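Local structure of VgrG protein (Vibrio cholerae, 4DTH) at residues 106-111 and 362-367; 116-121 and 164-169; 127-132 and 148-153; 182-187 and 198-203. The protein probably cross-links monomeric actin through its actin cross-linking domain, which binds ATP and magnesium ions. All coordinates share one frame; numbering follows the deposited sequence. Where two conformers were deposited one is given.

In the fold
All four contacts belong to the actin cross-linking domain. Contacts 1 and 2 both use helix 101-124: contact 1 brings in the last modelled residues, contact 2 the loop before strand 173-180. Their centres lie about 13 Å apart, and they touch where T366 OG1 meets M168 N and P364 packs on M168. Contact 3 is nested within contact 2, as that is within contact 1; H121 and Q128 join contacts 2 and 3, with centres about 13 Å apart. The three form one connected region beside helix 101-124, which reaches near the ATP site at M111. Contact 4 comes later, its centre about 39 Å from contact 2 across the chain's centre, among helices after strand 173-180.

Contact 1. Residues 106-111 and 362-367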
loop_
_atom_site.group_PDB
_atom_site.type_symbol
_atom_site.label_atom_id
_atom_site.label_comp_id
_atom_site.label_asym_id
_atom_site.label_seq_id
_atom_site.Cartn_x
_atom_site.Cartn_y
_atom_site.Cartn_z
ATOM N N THR A 106 -9.466 13.268 12.269
ATOM C CA THR A 106 -8.657 12.967 13.460
ATOM C C THR A 106 -7.275 12.433 13.058
ATOM O O THR A 106 -6.283 12.833 13.666
ATOM C CB THR A 106 -9.398 12.049 14.437
ATOM O OG1 THR A 106 -10.696 12.595 14.687
ATOM C CG2 THR A 106 -8.661 11.890 15.761
ATOM N N ARG A 107 -7.201 11.588 12.005
ATOM C CA ARG A 107 -5.913 11.067 11.523
ATOM C C ARG A 107 -5.013 12.197 11.022
ATOM O O ARG A 107 -3.845 12.241 11.398
ATOM C CB ARG A 107 -6.114 10.010 10.426
ATOM C CG ARG A 107 -6.499 8.648 10.979
ATOM C CD ARG A 107 -7.434 7.898 10.021
ATOM N NE ARG A 107 -7.694 6.546 10.522
ATOM C CZ ARG A 107 -8.499 6.248 11.537
ATOM N NH1 ARG A 107 -9.198 7.202 12.143
ATOM N NH2 ARG A 107 -8.617 4.994 11.948
ATOM N N LYS A 108 -5.564 13.127 10.217
ATOM C CA LYS A 108 -4.816 14.271 9.682
ATOM C C LYS A 108 -4.301 15.150 10.815
ATOM O O LYS A 108 -3.124 15.510 10.830
ATOM C CB LYS A 108 -5.704 15.093 8.741
ATOM C CG LYS A 108 -6.003 14.392 7.400
ATOM C CD LYS A 108 -7.243 14.997 6.716
ATOM C CE LYS A 108 -7.052 16.459 6.347
ATOM N NZ LYS A 108 -8.252 17.017 5.666
ATOM N N GLN A 109 -5.189 15.480 11.774
ATOM C CA GLN A 109 -4.842 16.323 12.919
ATOM C C GLN A 109 -3.780 15.679 13.813
ATOM O O GLN A 109 -2.841 16.370 14.248
ATOM C CB GLN A 109 -6.107 16.712 13.703
ATOM C CG GLN A 109 -6.944 17.737 12.933
ATOM C CD GLN A 109 -8.311 17.951 13.526
ATOM O OE1 GLN A 109 -9.228 17.144 13.350
ATOM N NE2 GLN A 109 -8.498 19.082 14.183
ATOM N N ALA A 110 -3.908 14.352 14.065
ATOM C CA ALA A 110 -2.942 13.615 14.894
ATOM C C ALA A 110 -1.564 13.571 14.230
ATOM O O ALA A 110 -0.552 13.694 14.915
ATOM C CB ALA A 110 -3.444 12.206 15.161
ATOM N N MET A 111 -1.526 13.430 12.891
ATOM C CA MET A 111 -0.254 13.429 12.161
ATOM C C MET A 111 0.407 14.795 12.210
ATOM O O MET A 111 1.618 14.872 12.436
ATOM C CB MET A 111 -0.460 12.980 10.719
ATOM C CG MET A 111 -0.682 11.490 10.609
ATOM S SD MET A 111 -0.669 10.955 8.897
ATOM C CE MET A 111 -0.975 9.188 9.121
ATOM N N TYR A 362 -8.096 13.657 2.148
ATOM C CA TYR A 362 -7.792 12.609 3.133
ATOM C C TYR A 362 -6.371 12.755 3.698
ATOM O O TYR A 362 -6.021 12.079 4.664
ATOM C CB TYR A 362 -7.944 11.216 2.484
ATOM C CG TYR A 362 -9.378 10.870 2.130
ATOM C CD1 TYR A 362 -10.216 10.257 3.057
ATOM C CD2 TYR A 362 -9.893 11.148 0.867
ATOM C CE1 TYR A 362 -11.539 9.945 2.744
ATOM C CE2 TYR A 362 -11.214 10.830 0.536
ATOM C CZ TYR A 362 -12.031 10.227 1.480
ATOM O OH TYR A 362 -13.334 9.916 1.176
ATOM N N LEU A 363 -5.547 13.606 3.068
ATOM C CA LEU A 363 -4.143 13.746 3.433
ATOM C C LEU A 363 -3.844 15.002 4.249
ATOM O O LEU A 363 -4.355 16.080 3.928
ATOM C CB LEU A 363 -3.253 13.687 2.166
ATOM C CG LEU A 363 -2.892 12.297 1.572
ATOM C CD1 LEU A 363 -2.026 11.459 2.519
ATOM C CD2 LEU A 363 -4.124 11.520 1.113
ATOM N N PRO A 364 -3.009 14.883 5.302
ATOM C CA PRO A 364 -2.645 16.076 6.081
ATOM C C PRO A 364 -1.709 16.984 5.293
ATOM O O PRO A 364 -0.897 16.505 4.492
ATOM C CB PRO A 364 -1.959 15.502 7.321
ATOM C CG PRO A 364 -1.406 14.190 6.880
ATOM C CD PRO A 364 -2.306 13.674 5.791
ATOM N N LYS A 365 -1.842 18.297 5.509
ATOM C CA LYS A 365 -1.033 19.300 4.815
ATOM C C LYS A 365 -0.299 20.152 5.847
ATOM O O LYS A 365 -0.963 20.722 6.712
ATOM C CB LYS A 365 -1.931 20.207 3.920
ATOM C CG LYS A 365 -3.311 19.628 3.537
ATOM C CD LYS A 365 -4.484 20.179 4.406
ATOM C CE LYS A 365 -5.809 19.490 4.121
ATOM N NZ LYS A 365 -6.924 20.070 4.926
ATOM N N THR A 366 1.061 20.253 5.761
ATOM C CA THR A 366 1.838 21.094 6.688
ATOM C C THR A 366 1.391 22.563 6.509
ATOM O O THR A 366 1.315 23.050 5.383
ATOM C CB THR A 366 3.364 20.977 6.449
ATOM O OG1 THR A 366 3.798 19.648 6.700
ATOM C CG2 THR A 366 4.183 21.930 7.333
ATOM N N GLU A 367 1.102 23.229 7.625
ATOM C CA GLU A 367 0.692 24.627 7.630
ATOM C C GLU A 367 1.884 25.543 7.452
ATOM O O GLU A 367 2.887 25.421 8.157
#
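The ammonium NZ of K108 is gripped by two groups just outside the contact, a salt bridge to OE1 of E105 and a hydrogen bond to the backbone O of S361, while across the contact it lies 3.4 Å from NZ of K365. That last pair is a meeting of like charges, two donors with nothing to share. The route of K108 to this point explains much of the packing. Its CG turns anti to the carbonyl carbon (chi1 -71°), which puts CG against the loop, 3.6 Å from Y362 O. A bend at chi3 (63°) then swings CE away from the extended path, and CE comes 3.6 Å from L363 O. Lysine suits the place because its long apolar stem can lie against the loop backbone while its charge travels on to an acid and a carbonyl. P364 packs beside the helix. Its CB rests 3.7 Å from K108 O, and its CG meets SD of M111 at 3.9 Å; the two side chains cross obliquely. M111, with an extended thioether, points toward the loop and also packs on F58, whereas the other neighbours of P364 include I27 and N29 of strand 24-30. P364 thus sits between helix 101-124 and that strand, with the side chain of M111 about 8 Å from the bound ATP. The chemistry implies van der Waals packing of a lysine stem and a proline, with the polar hold supplied by S361 just before the loop segment; the nearby charge of K365 probably costs some energy, which E105 would partly offset.

Contact 2. Residues 116-121 and 164-169. With SO4 (sulfate ion), chain H; SO4 (sulfate ion), chain I.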
loop_
_atom_site.group_PDB
_atom_site.type_symbol
_atom_site.label_atom_id
_atom_site.label_comp_id
_atom_site.label_asym_id
_atom_site.label_seq_id
_atom_site.Cartn_x
_atom_site.Cartn_y
_atom_site.Cartn_z
ATOM N N THR A 116 4.627 18.439 14.824
ATOM C CA THR A 116 5.037 19.534 15.711
ATOM C C THR A 116 5.776 18.997 16.939
ATOM O O THR A 116 6.749 19.606 17.378
ATOM C CB THR A 116 3.871 20.464 16.085
ATOM O OG1 THR A 116 3.024 19.839 17.059
ATOM C CG2 THR A 116 3.086 20.929 14.878
ATOM N N HIS A 117 5.325 17.847 17.471
ATOM C CA HIS A 117 5.965 17.190 18.616
ATOM C C HIS A 117 7.403 16.756 18.246
ATOM O O HIS A 117 8.331 16.948 19.044
ATOM C CB HIS A 117 5.102 16.001 19.085
ATOM C CG HIS A 117 5.709 15.230 20.209
ATOM N ND1 HIS A 117 5.580 15.644 21.522
ATOM C CD2 HIS A 117 6.433 14.086 20.177
ATOM C CE1 HIS A 117 6.241 14.751 22.244
ATOM N NE2 HIS A 117 6.766 13.795 21.479
ATOM N N PHE A 118 7.587 16.209 17.024
ATOM C CA PHE A 118 8.904 15.809 16.505
ATOM C C PHE A 118 9.817 17.031 16.354
ATOM O O PHE A 118 11.014 16.928 16.630
ATOM C CB PHE A 118 8.760 15.092 15.155
ATOM C CG PHE A 118 8.535 13.592 15.175
ATOM C CD1 PHE A 118 9.330 12.762 15.963
ATOM C CD2 PHE A 118 7.628 13.000 14.304
ATOM C CE1 PHE A 118 9.175 11.370 15.922
ATOM C CE2 PHE A 118 7.472 11.608 14.270
ATOM C CZ PHE A 118 8.235 10.806 15.091
ATOM N N THR A 119 9.254 18.178 15.899
ATOM C CA THR A 119 9.991 19.451 15.740
ATOM C C THR A 119 10.627 19.850 17.087
ATOM O O THR A 119 11.805 20.203 17.119
ATOM C CB THR A 119 9.082 20.541 15.133
ATOM O OG1 THR A 119 8.576 20.088 13.875
ATOM C CG2 THR A 119 9.808 21.885 14.951
ATOM N N THR A 120 9.865 19.746 18.196
ATOM C CA THR A 120 10.383 20.049 19.534
ATOM C C THR A 120 11.394 18.975 19.943
ATOM O O THR A 120 12.440 19.314 20.485
ATOM C CB THR A 120 9.212 20.179 20.534
ATOM O OG1 THR A 120 8.390 21.260 20.106
ATOM C CG2 THR A 120 9.672 20.436 21.967
ATOM N N HIS A 121 11.093 17.688 19.647
ATOM C CA HIS A 121 11.957 16.560 20.012
ATOM C C HIS A 121 13.372 16.675 19.457
ATOM O O HIS A 121 14.320 16.484 20.197
ATOM C CB HIS A 121 11.320 15.218 19.604
ATOM C CG HIS A 121 12.077 14.026 20.112
ATOM N ND1 HIS A 121 11.859 13.522 21.381
ATOM C CD2 HIS A 121 13.037 13.281 19.505
ATOM C CE1 HIS A 121 12.664 12.478 21.500
ATOM N NE2 HIS A 121 13.398 12.297 20.402
ATOM N N GLN A 164 15.134 22.415 11.944
ATOM C CA GLN A 164 14.094 21.955 11.022
ATOM C C GLN A 164 12.707 21.902 11.623
ATOM O O GLN A 164 12.537 21.510 12.781
ATOM C CB GLN A 164 14.390 20.535 10.485
ATOM C CG GLN A 164 15.535 20.454 9.498
ATOM C CD GLN A 164 16.820 20.036 10.164
ATOM O OE1 GLN A 164 17.127 20.420 11.305
ATOM N NE2 GLN A 164 17.629 19.286 9.428
ATOM N N THR A 165 11.714 22.217 10.790
ATOM C CA THR A 165 10.312 21.987 11.088
ATOM C C THR A 165 10.042 20.651 10.385
ATOM O O THR A 165 10.447 20.472 9.225
ATOM C CB THR A 165 9.422 23.120 10.562
ATOM O OG1 THR A 165 9.767 24.309 11.267
ATOM C CG2 THR A 165 7.926 22.834 10.757
ATOM N N ILE A 166 9.423 19.708 11.098
ATOM C CA ILE A 166 9.092 18.392 10.541
ATOM C C ILE A 166 7.874 18.569 9.654
ATOM O O ILE A 166 6.858 19.104 10.091
ATOM C CB ILE A 166 8.938 17.311 11.639
ATOM C CG1 ILE A 166 10.236 17.203 12.491
ATOM C CG2 ILE A 166 8.532 15.950 11.045
ATOM C CD1 ILE A 166 11.582 17.136 11.698
ATOM N N THR A 167 8.024 18.183 8.381
ATOM C CA THR A 167 7.034 18.432 7.347
ATOM C C THR A 167 6.571 17.208 6.578
ATOM O O THR A 167 7.153 16.134 6.669
ATOM C CB THR A 167 7.560 19.518 6.367
ATOM O OG1 THR A 167 8.770 19.038 5.767
ATOM C CG2 THR A 167 7.802 20.896 7.064
ATOM N N MET A 168 5.508 17.404 5.800
ATOM C CA MET A 168 4.931 16.389 4.916
ATOM C C MET A 168 4.653 17.042 3.564
ATOM O O MET A 168 4.489 18.266 3.497
ATOM C CB MET A 168 3.688 15.728 5.535
ATOM C CG MET A 168 2.833 16.659 6.328
ATOM S SD MET A 168 1.727 15.848 7.476
ATOM C CE MET A 168 2.768 15.647 8.919
ATOM N N THR A 169 4.686 16.253 2.474
ATOM C CA THR A 169 4.520 16.773 1.108
ATOM C C THR A 169 3.844 15.736 0.199
ATOM O O THR A 169 4.017 14.544 0.466
ATOM C CB THR A 169 5.894 17.275 0.598
ATOM O OG1 THR A 169 5.738 18.160 -0.512
ATOM C CG2 THR A 169 6.883 16.146 0.283
HETATM S S SO4 H . 3.026 18.144 23.084
HETATM O O1 SO4 H . 3.565 19.254 23.863
HETATM O O2 SO4 H . 3.828 17.954 21.854
HETATM O O3 SO4 H . 3.097 16.925 23.884
HETATM O O4 SO4 H . 1.626 18.445 22.712
HETATM S S SO4 I . 5.895 17.620 -4.166
HETATM O O1 SO4 I . 4.762 17.107 -4.954
HETATM O O2 SO4 I . 5.686 19.045 -3.896
HETATM O O3 SO4 I . 5.972 16.908 -2.890
HETATM O O4 SO4 I . 7.143 17.424 -4.922
HETATM O O HOH W 1 13.324 21.664 15.414
#
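T119 OG1 receives the backbone N-H of I166 at 2.9 Å, and the bond is almost straight, at 173°. With OG1 anti to the carbonyl carbon (chi1 -58°), the hydroxyl can at the same time give its hydrogen bond to A115 O, one turn back along the helix. The other branch, CG2, lies 3.5 Å from Q164 O. Threonine thus offers a polar and an apolar tip to the same stretch of loop backbone. Beside it, CG1 of I166 packs 3.7 Å from CB of F118, a branched apolar chain against the root of an aromatic one. A water joins the backbones as well, donating to T119 O at 2.7 Å and to Q164 O. The loop between strands 150-153 and 173-180 is in this way laid along helix 101-124, and L34 of strand 34-38 touches both F118 and I166. Farther out, M168 packs on L112 and A115. At the margins lie two sulfates, probably from the crystallisation liquor: one accepts from H117 ND1 at 2.9 Å, at the ring edge and in its plane; the other is held by T169 OG1 at 2.7 Å.

Contact 3. Residues 127-132 and 148-153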
loop_
_atom_site.group_PDB
_atom_site.type_symbol
_atom_site.label_atom_id
_atom_site.label_comp_id
_atom_site.label_asym_id
_atom_site.label_seq_id
_atom_site.Cartn_x
_atom_site.Cartn_y
_atom_site.Cartn_z
ATOM N N HIS A 127 18.718 12.775 18.936
ATOM C CA HIS A 127 19.370 11.457 19.086
ATOM C C HIS A 127 18.883 10.668 20.307
ATOM O O HIS A 127 19.625 9.864 20.865
ATOM C CB HIS A 127 20.903 11.553 19.020
ATOM C CG HIS A 127 21.424 11.951 17.674
ATOM N ND1 HIS A 127 21.747 11.003 16.721
ATOM C CD2 HIS A 127 21.708 13.180 17.185
ATOM C CE1 HIS A 127 22.196 11.681 15.677
ATOM N NE2 HIS A 127 22.202 12.992 15.911
ATOM N N GLN A 128 17.617 10.891 20.686
ATOM C CA GLN A 128 16.994 10.168 21.790
ATOM C C GLN A 128 15.711 9.506 21.306
ATOM O O GLN A 128 15.074 10.013 20.365
ATOM C CB GLN A 128 16.644 11.115 22.941
ATOM C CG GLN A 128 17.840 11.583 23.726
ATOM C CD GLN A 128 17.395 12.716 24.581
ATOM O OE1 GLN A 128 16.457 12.646 25.352
ATOM N NE2 GLN A 128 17.970 13.832 24.367
ATOM N N PRO A 129 15.271 8.401 21.971
ATOM C CA PRO A 129 14.005 7.799 21.541
ATOM C C PRO A 129 12.842 8.717 21.878
ATOM O O PRO A 129 12.930 9.539 22.804
ATOM C CB PRO A 129 13.896 6.518 22.377
ATOM C CG PRO A 129 14.802 6.699 23.519
ATOM C CD PRO A 129 15.859 7.678 23.130
ATOM N N LEU A 130 11.749 8.559 21.134
ATOM C CA LEU A 130 10.486 9.237 21.388
ATOM C C LEU A 130 9.939 8.614 22.669
ATOM O O LEU A 130 10.103 7.404 22.874
ATOM C CB LEU A 130 9.498 8.884 20.259
ATOM C CG LEU A 130 9.007 9.950 19.297
ATOM C CD1 LEU A 130 7.654 9.543 18.735
ATOM C CD2 LEU A 130 8.852 11.315 19.953
ATOM N N ALA A 131 9.328 9.426 23.541
ATOM C CA ALA A 131 8.753 8.929 24.783
ATOM C C ALA A 131 7.234 8.786 24.629
ATOM O O ALA A 131 6.607 9.619 23.964
ATOM C CB ALA A 131 9.068 9.876 25.935
ATOM N N PRO A 132 6.633 7.745 25.263
ATOM C CA PRO A 132 5.168 7.620 25.207
ATOM C C PRO A 132 4.533 8.699 26.083
ATOM O O PRO A 132 4.728 8.722 27.307
ATOM C CB PRO A 132 4.887 6.200 25.703
ATOM C CG PRO A 132 6.102 5.751 26.370
ATOM C CD PRO A 132 7.237 6.677 26.091
ATOM N N LYS A 148 14.023 0.528 21.451
ATOM C CA LYS A 148 15.361 0.455 20.872
ATOM C C LYS A 148 15.403 1.246 19.558
ATOM O O LYS A 148 15.495 0.680 18.469
ATOM C CB LYS A 148 15.809 -1.009 20.686
ATOM C CG LYS A 148 17.142 -1.314 21.356
ATOM C CD LYS A 148 17.467 -2.805 21.336
ATOM C CE LYS A 148 18.890 -3.068 21.758
ATOM N NZ LYS A 148 19.821 -2.899 20.623
ATOM N N HIS A 149 15.284 2.573 19.681
ATOM C CA HIS A 149 15.329 3.515 18.565
ATOM C C HIS A 149 15.788 4.876 19.054
ATOM O O HIS A 149 15.766 5.144 20.258
ATOM C CB HIS A 149 13.941 3.648 17.869
ATOM C CG HIS A 149 12.976 4.550 18.589
ATOM N ND1 HIS A 149 12.124 4.064 19.567
ATOM C CD2 HIS A 149 12.781 5.888 18.467
ATOM C CE1 HIS A 149 11.440 5.110 20.003
ATOM N NE2 HIS A 149 11.801 6.230 19.369
ATOM N N VAL A 150 16.189 5.740 18.118
ATOM C CA VAL A 150 16.492 7.147 18.383
ATOM C C VAL A 150 15.913 7.968 17.239
ATOM O O VAL A 150 15.824 7.481 16.106
ATOM C CB VAL A 150 17.990 7.499 18.650
ATOM C CG1 VAL A 150 18.509 6.845 19.924
ATOM C CG2 VAL A 150 18.891 7.176 17.456
ATOM N N ILE A 151 15.532 9.209 17.535
ATOM C CA ILE A 151 15.037 10.151 16.528
ATOM C C ILE A 151 16.110 11.224 16.407
ATOM O O ILE A 151 16.533 11.781 17.426
ATOM C CB ILE A 151 13.657 10.760 16.936
ATOM C CG1 ILE A 151 12.561 9.673 17.088
ATOM C CG2 ILE A 151 13.231 11.893 15.959
ATOM C CD1 ILE A 151 12.177 8.899 15.766
ATOM N N ALA A 152 16.523 11.539 15.175
ATOM C CA ALA A 152 17.546 12.553 14.939
ATOM C C ALA A 152 17.196 13.459 13.776
ATOM O O ALA A 152 16.648 13.002 12.774
ATOM C CB ALA A 152 18.901 11.908 14.715
ATOM N N ALA A 153 17.529 14.746 13.909
ATOM C CA ALA A 153 17.278 15.770 12.895
ATOM C C ALA A 153 18.040 15.508 11.612
ATOM O O ALA A 153 19.134 14.934 11.641
ATOM C CB ALA A 153 17.688 17.121 13.437
#
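H149 and L130 meet because the histidine sets its CG between the backbone N and the carbonyl carbon (chi1 80°), the crowded position, on the loop side, and chi2 (-89°) turns the ring so that NE2 reaches L130. There NE2 accepts the N-H of L130 at 2.9 Å, with the donor tilted 33° out of the ring plane. ND1 is bonded to N146 O, so one ring nitrogen accepts while the other faces a carbonyl, consistent with a neutral imidazole carrying its proton on ND1. Over one face of the same ring sits CB of P129, offset toward the rim, 3.8 Å from the centroid in a CH-pi contact. This CB also presses 3.1 Å from H149 O, a close fit. At the other end H127 places CG anti to the carbonyl carbon, and the face of its imidazole covers CB of A152, which stands over the ring centre 3.5 Å from the centroid. Alanine's single methyl is small enough to sit close against the flat ring, whose nitrogens turn to Y69 OH and S158 O. Between the two histidines run the backbone bonds, H127 N to I151 O at 2.8 Å and I151 N to Q128 O at 3.0 Å, while V150 CG1 touches H127 O. With H127 and Q128 both opposite I151, and H127 at positive phi, the loop forms a G1 beta bulge against strand 150-153.

Contact 4. Residues 182-187 and 198-203; sequences KGFGTS and APWYQK
F184, second residue of a type II beta turn from G183 to T186, sets the edge of its ring against the face of Y201, which closes a type I turn begun at A198. The tight part of the contact is this T-shaped pair: CE1 of F184 points over the centre of the tyrosine ring, the centroids lie 5.0 Å apart and the planes stand at 78°. Both side chains leave the backbone with CG anti to N, F184 at chi1 -152°. W200 adds its CH2 at 4.2 Å from CZ of F184, and Y230 and F350 meet the phenylalanine too, so an aromatic side chain suits this buried place. At G185, third in the turn with phi 111°, a side chain would be jammed against the preceding carbonyl and against Y201 OH, so glycine fits, and Y201 OH comes 3.4 Å from its CA. A water bridges the same hydroxyl to the main chain, accepting from Y201 OH and donating to F184 O. Toward the solvent the fit is looser. K203 is exposed and bent at chi2 and chi4, touching the other segment mainly through CE, while G185 O bonds to K206. E196 holds the corner, OE2 accepting from G185 N within the turn and OE1 bonded to S187 OG just after it. At this edge CE of K203 lies 3.6 Å from S187 OG.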
loop_
_atom_site.group_PDB
_atom_site.type_symbol
_atom_site.label_atom_id
_atom_site.label_comp_id
_atom_site.label_asym_id
_atom_site.label_seq_id
_atom_site.Cartn_x
_atom_site.Cartn_y
_atom_site.Cartn_z
ATOM N N LYS A 182 -16.725 -7.608 -5.527
ATOM C CA LYS A 182 -17.897 -7.724 -6.396
ATOM C C LYS A 182 -18.329 -6.381 -7.019
ATOM O O LYS A 182 -19.129 -6.366 -7.958
ATOM C CB LYS A 182 -19.059 -8.419 -5.666
ATOM C CG LYS A 182 -19.692 -7.589 -4.557
ATOM C CD LYS A 182 -20.921 -8.272 -3.990
ATOM C CE LYS A 182 -21.621 -7.352 -3.032
ATOM N NZ LYS A 182 -22.656 -8.049 -2.230
ATOM N N GLY A 183 -17.802 -5.279 -6.498
ATOM C CA GLY A 183 -18.144 -3.951 -6.997
ATOM C C GLY A 183 -17.291 -3.461 -8.147
ATOM O O GLY A 183 -17.712 -2.561 -8.880
ATOM N N PHE A 184 -16.072 -4.012 -8.299
ATOM C CA PHE A 184 -15.149 -3.564 -9.349
ATOM C C PHE A 184 -15.681 -3.875 -10.749
ATOM O O PHE A 184 -15.746 -5.036 -11.146
ATOM C CB PHE A 184 -13.737 -4.126 -9.147
ATOM C CG PHE A 184 -12.664 -3.229 -9.717
ATOM C CD1 PHE A 184 -12.515 -3.080 -11.092
ATOM C CD2 PHE A 184 -11.782 -2.552 -8.880
ATOM C CE1 PHE A 184 -11.528 -2.241 -11.619
ATOM C CE2 PHE A 184 -10.801 -1.713 -9.407
ATOM C CZ PHE A 184 -10.672 -1.569 -10.771
ATOM N N GLY A 185 -16.031 -2.812 -11.465
ATOM C CA GLY A 185 -16.611 -2.873 -12.802
ATOM C C GLY A 185 -18.065 -2.437 -12.820
ATOM O O GLY A 185 -18.626 -2.214 -13.896
ATOM N N THR A 186 -18.694 -2.303 -11.625
ATOM C CA THR A 186 -20.107 -1.891 -11.532
ATOM C C THR A 186 -20.298 -0.373 -11.630
ATOM O O THR A 186 -21.425 0.075 -11.860
ATOM C CB THR A 186 -20.804 -2.468 -10.285
ATOM O OG1 THR A 186 -20.273 -1.840 -9.113
ATOM C CG2 THR A 186 -20.718 -3.994 -10.193
ATOM N N SER A 187 -19.216 0.426 -11.410
ATOM C CA SER A 187 -19.227 1.903 -11.452
ATOM C C SER A 187 -20.298 2.510 -10.504
ATOM O O SER A 187 -20.734 3.644 -10.714
ATOM C CB SER A 187 -19.467 2.406 -12.882
ATOM O OG SER A 187 -18.875 1.603 -13.891
ATOM N N ALA A 198 -8.395 3.657 -13.686
ATOM C CA ALA A 198 -6.989 3.230 -13.769
ATOM C C ALA A 198 -6.678 2.912 -15.243
ATOM O O ALA A 198 -7.512 2.288 -15.909
ATOM C CB ALA A 198 -6.749 2.003 -12.905
ATOM N N PRO A 199 -5.553 3.422 -15.796
ATOM C CA PRO A 199 -5.279 3.208 -17.238
ATOM C C PRO A 199 -5.212 1.746 -17.661
ATOM O O PRO A 199 -5.600 1.412 -18.782
ATOM C CB PRO A 199 -3.939 3.913 -17.462
ATOM C CG PRO A 199 -3.785 4.842 -16.323
ATOM C CD PRO A 199 -4.494 4.227 -15.157
ATOM N N TRP A 200 -4.749 0.874 -16.749
ATOM C CA TRP A 200 -4.634 -0.560 -17.015
ATOM C C TRP A 200 -5.972 -1.280 -17.067
ATOM O O TRP A 200 -6.036 -2.370 -17.627
ATOM C CB TRP A 200 -3.695 -1.231 -16.003
ATOM C CG TRP A 200 -4.069 -1.020 -14.564
ATOM C CD1 TRP A 200 -3.538 -0.102 -13.707
ATOM C CD2 TRP A 200 -5.042 -1.760 -13.811
ATOM N NE1 TRP A 200 -4.122 -0.217 -12.467
ATOM C CE2 TRP A 200 -5.057 -1.221 -12.504
ATOM C CE3 TRP A 200 -5.909 -2.827 -14.112
ATOM C CZ2 TRP A 200 -5.911 -1.705 -11.503
ATOM C CZ3 TRP A 200 -6.754 -3.304 -13.122
ATOM C CH2 TRP A 200 -6.755 -2.744 -11.836
ATOM N N TYR A 201 -7.024 -0.715 -16.441
ATOM C CA TYR A 201 -8.331 -1.369 -16.436
ATOM C C TYR A 201 -9.051 -1.189 -17.761
ATOM O O TYR A 201 -9.302 -0.056 -18.180
ATOM C CB TYR A 201 -9.209 -0.912 -15.261
ATOM C CG TYR A 201 -10.555 -1.607 -15.227
ATOM C CD1 TYR A 201 -10.651 -2.978 -14.991
ATOM C CD2 TYR A 201 -11.731 -0.899 -15.450
ATOM C CE1 TYR A 201 -11.889 -3.621 -14.962
ATOM C CE2 TYR A 201 -12.974 -1.529 -15.406
ATOM C CZ TYR A 201 -13.048 -2.890 -15.165
ATOM O OH TYR A 201 -14.271 -3.510 -15.154
ATOM N N GLN A 202 -9.390 -2.310 -18.408
ATOM C CA GLN A 202 -10.054 -2.302 -19.713
ATOM C C GLN A 202 -11.512 -2.689 -19.588
ATOM O O GLN A 202 -11.867 -3.870 -19.656
ATOM C CB GLN A 202 -9.297 -3.188 -20.710
ATOM C CG GLN A 202 -7.826 -2.807 -20.825
ATOM C CD GLN A 202 -7.146 -3.549 -21.942
ATOM O OE1 GLN A 202 -7.610 -3.549 -23.082
ATOM N NE2 GLN A 202 -6.009 -4.160 -21.648
ATOM N N LYS A 203 -12.368 -1.685 -19.375
ATOM C CA LYS A 203 -13.792 -1.923 -19.208
ATOM C C LYS A 203 -14.468 -2.643 -20.394
ATOM O O LYS A 203 -15.449 -3.359 -20.182
ATOM C CB LYS A 203 -14.507 -0.637 -18.832
ATOM C CG LYS A 203 -15.927 -0.875 -18.384
ATOM C CD LYS A 203 -16.210 -0.192 -17.056
ATOM C CE LYS A 203 -17.693 0.008 -16.864
ATOM N NZ LYS A 203 -18.309 0.866 -17.905
HETATM O O HOH W 2 -14.360 -5.559 -13.447
#